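PDB 3U99: diheme cytochrome c, which probably carries electrons in bacterial redox chains by way of two covalently attached c-type hemes. Local coordinates for residues R60-E63 against Y64-H68; D34-R37 against A38-A41; K90-Q94 against A95-R99. All coordinates share one frame; numbering follows the deposited sequence. Where two conformers were deposited one is given.

Three short runs of chain show how local, sequential contacts can assemble a heme protein. Interactions 1 and 2 each lie within one helix, 55-67 and 33-40; both helices turn apolar side chains toward the first heme, and an E62-T40 hydrogen bond lies between them. Interaction 3 differs, since residues 90-94 form a 3-10 turn that leads into helix 95-101, between the two hemes. All three are partly buried, with I61/L65, W36/I39 and I91/F97 inside and charged side chains mostly at the surface. Interaction 3 adds polar bonds to both propionates of the first heme, whereas interaction 2 meets it through its methyl groups CMA and CMB. Interaction 3 touches interaction 2, at K35 and Q94.

Interaction 1. Residues R60-E63 against Y64-H68; sequences RIEE and YLVQH
Y64, whose amide nitrogen bonds back to R60 O, carries a carbonyl oxygen that H68 grips twice. H68 N reaches Y64 O at 3.1 Å in the ordinary helical manner, and H68 ND1 adds a bond of 2.9 Å to the same Y64 O. This second donor lies in the carbonyl plane, on a lone pair, and the oxygen in turn sits almost in the plane of the imidazole. The ring is held between neighbours: Y64 CE1 stands over one face and Q67 CG over the other, each toward the rim. H68 is the first residue to leave helical geometry, and its side chain folds back onto the last turn of helix 55-67.

V66 N meets E62 O at 2.9 Å, and L65 N meets I61 O at 2.9 Å. Along the inner face I61 and L65 lie side by side, CG2 of I61 touching CD1 of L65 at 3.8 Å. I61 CG2 is there because it stands anti to the backbone N (chi1 -66° for CG1). Both residues touch the first heme, and I61 also packs on C19, one of its covalent attachment points. On a neighbouring strip the extended E62 chain runs alongside V66, CG to CG2 4.2 Å, and E62 OE1 bonds T40 OG1, while R60 forms a salt bridge to E14.

The helix is thus apolar where it meets the heme, uses the E62 carboxylate to join helix 33-40, and closes with an imidazole N-H that gives Y64 O a second donor at the helix end.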
loop_
_atom_site.group_PDB
_atom_site.type_symbol
_atom_site.label_atom_id
_atom_site.label_comp_id
_atom_site.label_asym_id
_atom_site.label_seq_id
_atom_site.Cartn_x
_atom_site.Cartn_y
_atom_site.Cartn_z
ATOM N N ARG A 60 1.847 -17.950 5.091
ATOM C CA ARG A 60 0.915 -17.325 6.035
ATOM C C ARG A 60 0.565 -15.925 5.555
ATOM O O ARG A 60 -0.569 -15.465 5.750
ATOM C CB ARG A 60 1.495 -17.278 7.429
ATOM C CG ARG A 60 1.505 -18.619 8.117
ATOM C CD ARG A 60 1.763 -18.445 9.616
ATOM N NE ARG A 60 3.097 -17.885 9.871
ATOM C CZ ARG A 60 4.225 -18.548 10.013
ATOM N NH1 ARG A 60 4.241 -19.866 9.963
ATOM N NH2 ARG A 60 5.344 -17.870 10.246
ATOM N N ILE A 61 1.480 -15.197 4.947
ATOM C CA ILE A 61 1.197 -13.864 4.404
ATOM C C ILE A 61 0.184 -13.931 3.278
ATOM O O ILE A 61 -0.792 -13.189 3.244
ATOM C CB ILE A 61 2.511 -13.194 3.964
ATOM C CG1 ILE A 61 3.425 -12.889 5.133
ATOM C CG2 ILE A 61 2.192 -11.934 3.153
ATOM C CD1 ILE A 61 2.948 -11.896 6.044
ATOM N N GLU A 62 0.415 -14.847 2.331
ATOM C CA GLU A 62 -0.484 -15.021 1.211
ATOM C C GLU A 62 -1.870 -15.386 1.705
ATOM O O GLU A 62 -2.881 -14.864 1.242
ATOM C CB GLU A 62 0.054 -16.083 0.266
ATOM C CG GLU A 62 -0.841 -16.248 -0.961
ATOM C CD GLU A 62 -0.196 -17.088 -2.041
ATOM O OE1 GLU A 62 0.916 -16.779 -2.551
ATOM O OE2 GLU A 62 -0.913 -18.087 -2.409
ATOM N N GLU A 63 -1.921 -16.325 2.662
ATOM C CA GLU A 63 -3.207 -16.759 3.157
ATOM C C GLU A 63 -3.951 -15.605 3.864
ATOM O O GLU A 63 -5.169 -15.448 3.674
ATOM C CB GLU A 63 -2.984 -17.939 4.097
ATOM C CG GLU A 63 -2.601 -19.237 3.410
ATOM C CD GLU A 63 -3.860 -19.887 2.852
ATOM O OE1 GLU A 63 -4.844 -19.173 2.569
ATOM O OE2 GLU A 63 -3.881 -21.139 2.743
ATOM N N TYR A 64 -3.261 -14.785 4.596
ATOM C CA TYR A 64 -3.831 -13.617 5.261
ATOM C C TYR A 64 -4.402 -12.684 4.183
ATOM O O TYR A 64 -5.525 -12.202 4.279
ATOM C CB TYR A 64 -2.736 -12.927 6.143
ATOM C CG TYR A 64 -3.355 -11.620 6.616
ATOM C CD1 TYR A 64 -4.303 -11.554 7.619
ATOM C CD2 TYR A 64 -2.993 -10.410 6.022
ATOM C CE1 TYR A 64 -4.861 -10.319 8.024
ATOM C CE2 TYR A 64 -3.568 -9.199 6.365
ATOM C CZ TYR A 64 -4.506 -9.157 7.380
ATOM O OH TYR A 64 -5.063 -7.976 7.705
ATOM N N LEU A 65 -3.603 -12.347 3.166
ATOM C CA LEU A 65 -4.011 -11.373 2.171
ATOM C C LEU A 65 -5.178 -11.883 1.377
ATOM O O LEU A 65 -6.084 -11.114 1.090
ATOM C CB LEU A 65 -2.801 -11.057 1.278
ATOM C CG LEU A 65 -1.711 -10.189 1.912
ATOM C CD1 LEU A 65 -0.450 -10.152 1.039
ATOM C CD2 LEU A 65 -2.192 -8.774 2.120
ATOM N N VAL A 66 -5.147 -13.153 0.973
ATOM C CA VAL A 66 -6.248 -13.695 0.198
ATOM C C VAL A 66 -7.529 -13.670 0.992
ATOM O O VAL A 66 -8.588 -13.278 0.493
ATOM C CB VAL A 66 -5.864 -15.096 -0.280
ATOM C CG1 VAL A 66 -7.133 -15.799 -0.773
ATOM C CG2 VAL A 66 -4.798 -15.033 -1.373
ATOM N N GLN A 67 -7.476 -14.103 2.244
ATOM C CA GLN A 67 -8.692 -14.157 3.063
ATOM C C GLN A 67 -9.323 -12.804 3.289
ATOM O O GLN A 67 -10.535 -12.679 3.326
ATOM C CB GLN A 67 -8.314 -14.834 4.386
ATOM C CG GLN A 67 -9.465 -14.918 5.334
ATOM C CD GLN A 67 -10.541 -15.898 4.836
ATOM O OE1 GLN A 67 -10.236 -16.911 4.214
ATOM N NE2 GLN A 67 -11.822 -15.590 5.099
ATOM N N HIS A 68 -8.501 -11.767 3.443
ATOM C CA HIS A 68 -8.951 -10.431 3.824
ATOM C C HIS A 68 -8.912 -9.448 2.675
ATOM O O HIS A 68 -9.092 -8.245 2.862
ATOM C CB HIS A 68 -8.086 -9.906 4.980
ATOM C CG HIS A 68 -8.204 -10.797 6.158
ATOM N ND1 HIS A 68 -7.400 -11.856 6.416
ATOM C CD2 HIS A 68 -9.103 -10.760 7.156
ATOM C CE1 HIS A 68 -7.769 -12.492 7.562
ATOM N NE2 HIS A 68 -8.801 -11.813 7.997
#

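Interaction 2. Residues D34-R37 against A38-A41; sequences DKWR and AITA. With HEC (heme c), chain C.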
loop_
_atom_site.group_PDB
_atom_site.type_symbol
_atom_site.label_atom_id
_atom_site.label_comp_id
_atom_site.label_asym_id
_atom_site.label_seq_id
_atom_site.Cartn_x
_atom_site.Cartn_y
_atom_site.Cartn_z
ATOM N N ASP A 34 -6.576 -12.239 -6.374
ATOM C CA ASP A 34 -5.668 -12.669 -7.421
ATOM C C ASP A 34 -4.518 -11.695 -7.587
ATOM O O ASP A 34 -3.406 -12.092 -7.943
ATOM C CB ASP A 34 -6.390 -12.803 -8.742
ATOM C CG ASP A 34 -7.098 -11.589 -9.249
ATOM O OD1 ASP A 34 -7.243 -11.428 -10.477
ATOM O OD2 ASP A 34 -7.563 -10.745 -8.505
ATOM N N LYS A 35 -4.785 -10.406 -7.311
ATOM C CA LYS A 35 -3.707 -9.452 -7.400
ATOM C C LYS A 35 -2.732 -9.587 -6.244
ATOM O O LYS A 35 -1.510 -9.429 -6.412
ATOM C CB LYS A 35 -4.321 -8.052 -7.540
ATOM C CG LYS A 35 -4.983 -7.937 -8.883
ATOM C CD LYS A 35 -5.538 -6.602 -9.295
ATOM C CE LYS A 35 -6.099 -6.719 -10.711
ATOM N NZ LYS A 35 -7.424 -6.119 -10.902
ATOM N N TRP A 36 -3.170 -9.946 -5.048
ATOM C CA TRP A 36 -2.224 -10.261 -3.969
ATOM C C TRP A 36 -1.408 -11.526 -4.323
ATOM O O TRP A 36 -0.193 -11.544 -4.080
ATOM C CB TRP A 36 -2.948 -10.475 -2.662
ATOM C CG TRP A 36 -3.381 -9.205 -1.974
ATOM C CD1 TRP A 36 -4.645 -8.940 -1.577
ATOM C CD2 TRP A 36 -2.561 -8.095 -1.635
ATOM N NE1 TRP A 36 -4.677 -7.701 -0.988
ATOM C CE2 TRP A 36 -3.398 -7.177 -1.007
ATOM C CE3 TRP A 36 -1.222 -7.781 -1.757
ATOM C CZ2 TRP A 36 -2.951 -5.938 -0.517
ATOM C CZ3 TRP A 36 -0.769 -6.587 -1.277
ATOM C CH2 TRP A 36 -1.628 -5.663 -0.659
ATOM N N ARG A 37 -2.035 -12.549 -4.876
ATOM C CA ARG A 37 -1.279 -13.747 -5.207
ATOM C C ARG A 37 -0.215 -13.470 -6.256
ATOM O O ARG A 37 0.852 -14.069 -6.233
ATOM C CB ARG A 37 -2.253 -14.815 -5.709
ATOM C CG ARG A 37 -3.100 -15.464 -4.628
ATOM C CD ARG A 37 -3.751 -16.754 -5.119
ATOM N NE ARG A 37 -4.799 -16.475 -6.100
ATOM C CZ ARG A 37 -6.091 -16.316 -5.879
ATOM N NH1 ARG A 37 -6.617 -16.410 -4.650
ATOM N NH2 ARG A 37 -6.936 -16.061 -6.873
ATOM N N ALA A 38 -0.526 -12.529 -7.184
ATOM C CA ALA A 38 0.490 -12.210 -8.185
ATOM C C ALA A 38 1.703 -11.605 -7.510
ATOM O O ALA A 38 2.847 -11.779 -7.948
ATOM C CB ALA A 38 -0.152 -11.294 -9.210
ATOM N N ILE A 39 1.546 -10.860 -6.421
ATOM C CA ILE A 39 2.663 -10.288 -5.677
ATOM C C ILE A 39 3.390 -11.308 -4.864
ATOM O O ILE A 39 4.622 -11.416 -4.904
ATOM C CB ILE A 39 2.125 -9.098 -4.813
ATOM C CG1 ILE A 39 1.711 -7.939 -5.706
ATOM C CG2 ILE A 39 3.171 -8.678 -3.794
ATOM C CD1 ILE A 39 1.040 -6.750 -5.091
ATOM N N THR A 40 2.666 -12.160 -4.126
ATOM C CA THR A 40 3.331 -13.070 -3.205
ATOM C C THR A 40 3.910 -14.289 -3.924
ATOM O O THR A 40 4.700 -15.025 -3.298
ATOM C CB THR A 40 2.381 -13.527 -2.068
ATOM O OG1 THR A 40 1.212 -14.098 -2.649
ATOM C CG2 THR A 40 1.876 -12.365 -1.247
ATOM N N ALA A 41 3.555 -14.560 -5.169
ATOM C CA ALA A 41 4.123 -15.699 -5.907
ATOM C C ALA A 41 5.592 -15.512 -6.185
ATOM O O ALA A 41 6.295 -16.533 -6.292
ATOM C CB ALA A 41 3.348 -15.824 -7.218
HETATM FE FE HEC C . 6.444 -4.029 -1.225
HETATM C CHA HEC C . 5.685 -1.776 -3.586
HETATM C CHB HEC C . 3.231 -5.141 -1.203
HETATM C CHC HEC C . 7.219 -6.174 1.256
HETATM C CHD HEC C . 9.694 -3.043 -1.385
HETATM N NA HEC C . 4.757 -3.552 -2.212
HETATM C C1A HEC C . 4.631 -2.542 -3.153
HETATM C C2A HEC C . 3.243 -2.434 -3.569
HETATM C C3A HEC C . 2.564 -3.376 -2.872
HETATM C C4A HEC C . 3.539 -4.090 -2.060
HETATM C CMA HEC C . 1.096 -3.688 -2.963
HETATM C CAA HEC C . 2.764 -1.462 -4.573
HETATM C CBA HEC C . 2.544 -0.086 -3.980
HETATM C CGA HEC C . 1.877 0.827 -5.011
HETATM O O1A HEC C . 0.677 0.582 -5.308
HETATM O O2A HEC C . 2.507 1.753 -5.554
HETATM N NB HEC C . 5.413 -5.423 -0.185
HETATM C C1B HEC C . 4.091 -5.767 -0.346
HETATM C C2B HEC C . 3.819 -6.922 0.482
HETATM C C3B HEC C . 4.936 -7.223 1.167
HETATM C C4B HEC C . 5.923 -6.280 0.779
HETATM C CMB HEC C . 2.452 -7.593 0.517
HETATM C CAB HEC C . 5.231 -8.361 2.141
HETATM C CBB HEC C . 5.093 -9.717 1.421
HETATM N NC HEC C . 8.117 -4.502 -0.226
HETATM C C1C HEC C . 8.234 -5.363 0.808
HETATM C C2C HEC C . 9.548 -5.407 1.348
HETATM C C3C HEC C . 10.240 -4.520 0.601
HETATM C C4C HEC C . 9.389 -3.994 -0.397
HETATM C CMC HEC C . 9.968 -6.206 2.591
HETATM C CAC HEC C . 11.685 -4.122 0.794
HETATM C CBC HEC C . 12.717 -5.236 0.741
HETATM N ND HEC C . 7.476 -2.720 -2.321
HETATM C C1D HEC C . 8.819 -2.499 -2.254
HETATM C C2D HEC C . 9.191 -1.465 -3.237
HETATM C C3D HEC C . 8.061 -1.094 -3.860
HETATM C C4D HEC C . 7.001 -1.860 -3.239
HETATM C CMD HEC C . 10.589 -1.028 -3.606
HETATM C CAD HEC C . 7.958 -0.080 -4.950
HETATM C CBD HEC C . 7.650 1.357 -4.409
HETATM C CGD HEC C . 7.718 2.351 -5.565
HETATM O O1D HEC C . 7.683 3.579 -4.995
HETATM O O2D HEC C . 7.109 1.943 -6.663
#
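The hydrogen bonds between D34-R37 and A38-A41 are all backbone ones, and W36 O receives two of them: T40 N at 2.9 Å, and a weak one from I39 N at 3.0 Å. I39 N is also weakly bonded to K35 O at 3.4 Å, so this amide is shared between an i-3 and an i-4 carbonyl. A38 N to D34 O and A41 N to R37 O continue the i to i-4 pattern.

Apolar contact occupies the inner side. W36 and I39 lie side by side and point the same way, with I39 CD1 set obliquely to the indole and 4.2 Å from W36 CE3. In this cytochrome c fold the pair forms part of the heme pocket: I39 CD1 rests 3.7 Å from the heme methyl CMA, and W36 CZ3 lies 3.8 Å from the heme methyl CMB. The isoleucine reaches that far because its chain is extended past CG1 (chi2 174°), and it also touches H46, an axial ligand of the iron.

Polar fixation of the indole comes from outside the helix, where W36 NE1 bonds A28 O, while L65 of helix 55-67 packs against the ring.

Interaction 3. Residues K90-Q94 against A95-R99; sequences KITEQ and AFFIR. With HEC (heme c), chain C.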
loop_
_atom_site.group_PDB
_atom_site.type_symbol
_atom_site.label_atom_id
_atom_site.label_comp_id
_atom_site.label_asym_id
_atom_site.label_seq_id
_atom_site.Cartn_x
_atom_site.Cartn_y
_atom_site.Cartn_z
ATOM N N LYS A 90 0.412 -2.806 -9.132
ATOM C CA LYS A 90 0.419 -1.958 -7.975
ATOM C C LYS A 90 -0.965 -1.458 -7.586
ATOM O O LYS A 90 -1.853 -1.352 -8.411
ATOM C CB LYS A 90 1.298 -0.782 -8.372
ATOM C CG LYS A 90 2.723 -1.186 -8.692
ATOM C CD LYS A 90 3.515 0.101 -8.890
ATOM C CE LYS A 90 4.999 -0.121 -9.075
ATOM N NZ LYS A 90 5.716 1.198 -9.274
ATOM N N ILE A 91 -1.168 -1.102 -6.326
ATOM C CA ILE A 91 -2.397 -0.399 -5.906
ATOM C C ILE A 91 -2.573 0.884 -6.703
ATOM O O ILE A 91 -3.671 1.210 -7.099
ATOM C CB ILE A 91 -2.364 -0.147 -4.414
ATOM C CG1 ILE A 91 -2.360 -1.471 -3.633
ATOM C CG2 ILE A 91 -3.567 0.665 -3.998
ATOM C CD1 ILE A 91 -1.916 -1.342 -2.177
ATOM N N THR A 92 -1.473 1.586 -6.891
ATOM C CA THR A 92 -1.527 2.916 -7.542
ATOM C C THR A 92 -1.831 2.789 -9.027
ATOM O O THR A 92 -1.977 3.842 -9.679
ATOM C CB THR A 92 -0.218 3.685 -7.313
ATOM O OG1 THR A 92 0.865 2.839 -7.710
ATOM C CG2 THR A 92 -0.058 4.047 -5.835
ATOM N N GLU A 93 -1.949 1.593 -9.552
ATOM C CA GLU A 93 -2.310 1.384 -10.949
ATOM C C GLU A 93 -3.743 0.937 -11.085
ATOM O O GLU A 93 -4.267 0.708 -12.178
ATOM C CB GLU A 93 -1.418 0.267 -11.549
ATOM C CG GLU A 93 0.034 0.658 -11.698
ATOM C CD GLU A 93 0.929 -0.526 -12.088
ATOM O OE1 GLU A 93 0.681 -1.715 -11.810
ATOM O OE2 GLU A 93 1.956 -0.134 -12.716
ATOM N N GLN A 94 -4.422 0.730 -9.968
ATOM C CA GLN A 94 -5.824 0.342 -10.051
ATOM C C GLN A 94 -6.692 1.553 -10.394
ATOM O O GLN A 94 -6.490 2.674 -9.991
ATOM C CB GLN A 94 -6.244 -0.320 -8.748
ATOM C CG GLN A 94 -5.351 -1.452 -8.233
ATOM C CD GLN A 94 -5.093 -2.501 -9.272
ATOM O OE1 GLN A 94 -3.989 -2.833 -9.750
ATOM N NE2 GLN A 94 -6.203 -3.016 -9.717
ATOM N N ALA A 95 -7.738 1.235 -11.114
ATOM C CA ALA A 95 -8.652 2.274 -11.583
ATOM C C ALA A 95 -9.294 3.008 -10.403
ATOM O O ALA A 95 -9.463 4.212 -10.493
ATOM C CB ALA A 95 -9.736 1.671 -12.431
ATOM N N PHE A 96 -9.612 2.357 -9.297
ATOM C CA PHE A 96 -10.247 3.085 -8.186
ATOM C C PHE A 96 -9.259 4.133 -7.608
ATOM O O PHE A 96 -9.641 5.215 -7.237
ATOM C CB PHE A 96 -10.737 2.144 -7.050
ATOM C CG PHE A 96 -9.626 1.750 -6.019
ATOM C CD1 PHE A 96 -9.382 2.499 -4.899
ATOM C CD2 PHE A 96 -8.843 0.618 -6.215
ATOM C CE1 PHE A 96 -8.370 2.097 -3.972
ATOM C CE2 PHE A 96 -7.812 0.257 -5.291
ATOM C CZ PHE A 96 -7.589 1.014 -4.209
ATOM N N PHE A 97 -8.001 3.770 -7.620
ATOM C CA PHE A 97 -7.004 4.629 -7.028
ATOM C C PHE A 97 -6.836 5.832 -7.955
ATOM O O PHE A 97 -6.808 6.945 -7.521
ATOM C CB PHE A 97 -5.645 3.913 -6.929
ATOM C CG PHE A 97 -4.602 4.809 -6.411
ATOM C CD1 PHE A 97 -4.456 4.951 -5.032
ATOM C CD2 PHE A 97 -3.850 5.595 -7.244
ATOM C CE1 PHE A 97 -3.549 5.856 -4.547
ATOM C CE2 PHE A 97 -2.961 6.519 -6.720
ATOM C CZ PHE A 97 -2.818 6.642 -5.372
ATOM N N ILE A 98 -6.652 5.564 -9.266
ATOM C CA ILE A 98 -6.376 6.638 -10.231
ATOM C C ILE A 98 -7.533 7.607 -10.180
ATOM O O ILE A 98 -7.363 8.826 -10.185
ATOM C CB ILE A 98 -6.102 6.014 -11.609
ATOM C CG1 ILE A 98 -4.849 5.172 -11.604
ATOM C CG2 ILE A 98 -6.023 7.124 -12.680
ATOM C CD1 ILE A 98 -4.699 4.273 -12.788
ATOM N N ARG A 99 -8.806 7.347 -10.125
ATOM C CA ARG A 99 -9.933 8.045 -10.073
ATOM C C ARG A 99 -9.981 8.966 -8.832
ATOM O O ARG A 99 -10.360 10.098 -8.935
ATOM C CB ARG A 99 -11.172 7.159 -10.120
ATOM C CG ARG A 99 -12.487 7.885 -10.095
ATOM C CD ARG A 99 -13.606 6.823 -10.311
ATOM N NE ARG A 99 -13.568 5.912 -9.173
ATOM C CZ ARG A 99 -13.098 4.642 -9.143
ATOM N NH1 ARG A 99 -12.679 3.977 -10.208
ATOM N NH2 ARG A 99 -13.054 3.963 -8.000
HETATM FE FE HEC C . 6.444 -4.029 -1.225
HETATM C CHA HEC C . 5.685 -1.776 -3.586
HETATM C CHB HEC C . 3.231 -5.141 -1.203
HETATM C CHC HEC C . 7.219 -6.174 1.256
HETATM C CHD HEC C . 9.694 -3.043 -1.385
HETATM N NA HEC C . 4.757 -3.552 -2.212
HETATM C C1A HEC C . 4.631 -2.542 -3.153
HETATM C C2A HEC C . 3.243 -2.434 -3.569
HETATM C C3A HEC C . 2.564 -3.376 -2.872
HETATM C C4A HEC C . 3.539 -4.090 -2.060
HETATM C CMA HEC C . 1.096 -3.688 -2.963
HETATM C CAA HEC C . 2.764 -1.462 -4.573
HETATM C CBA HEC C . 2.544 -0.086 -3.980
HETATM C CGA HEC C . 1.877 0.827 -5.011
HETATM O O1A HEC C . 0.677 0.582 -5.308
HETATM O O2A HEC C . 2.507 1.753 -5.554
HETATM N NB HEC C . 5.413 -5.423 -0.185
HETATM C C1B HEC C . 4.091 -5.767 -0.346
HETATM C C2B HEC C . 3.819 -6.922 0.482
HETATM C C3B HEC C . 4.936 -7.223 1.167
HETATM C C4B HEC C . 5.923 -6.280 0.779
HETATM C CMB HEC C . 2.452 -7.593 0.517
HETATM C CAB HEC C . 5.231 -8.361 2.141
HETATM C CBB HEC C . 5.093 -9.717 1.421
HETATM N NC HEC C . 8.117 -4.502 -0.226
HETATM C C1C HEC C . 8.234 -5.363 0.808
HETATM C C2C HEC C . 9.548 -5.407 1.348
HETATM C C3C HEC C . 10.240 -4.520 0.601
HETATM C C4C HEC C . 9.389 -3.994 -0.397
HETATM C CMC HEC C . 9.968 -6.206 2.591
HETATM C CAC HEC C . 11.685 -4.122 0.794
HETATM C CBC HEC C . 12.717 -5.236 0.741
HETATM N ND HEC C . 7.476 -2.720 -2.321
HETATM C C1D HEC C . 8.819 -2.499 -2.254
HETATM C C2D HEC C . 9.191 -1.465 -3.237
HETATM C C3D HEC C . 8.061 -1.094 -3.860
HETATM C C4D HEC C . 7.001 -1.860 -3.239
HETATM C CMD HEC C . 10.589 -1.028 -3.606
HETATM C CAD HEC C . 7.958 -0.080 -4.950
HETATM C CBD HEC C . 7.650 1.357 -4.409
HETATM C CGD HEC C . 7.718 2.351 -5.565
HETATM O O1D HEC C . 7.683 3.579 -4.995
HETATM O O2D HEC C . 7.109 1.943 -6.663
#
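F97 points back at the turn before its helix, and each part of its side chain meets something there. F97 CB lies 3.4 Å from I91 O. With CG anti to the backbone N (chi1 176°), the ring lies against T92, with T92 CA over one face in a CH-pi contact, 3.9 Å from the ring centroid. F97 CD2 is 3.5 Å from T92 O, and F97 CZ reaches T92 CG2 at 3.8 Å. F97 touches the second heme and stacks on H101, an axial ligand of its iron, and meets F118 edge-to-face.

F96 crosses Q94 and I91 obliquely, its CD2 near Q94 CB and its CZ touching I91 CG2 at 4.0 Å. Q94, the N-cap residue, starts the helix with its carbonyl: I98 N bonds Q94 O at 3.0 Å, while F97 N adds a weak bond to that oxygen.

Facing the first heme, T92 N donates to propionate oxygen O1A at 2.9 Å, and K90 NZ to O2D of the other propionate at 3.1 Å. Backbone amide and ammonium would both steady negative charge, so one short run pairs the propionates of one heme with an aromatic stack on the iron ligand of the next.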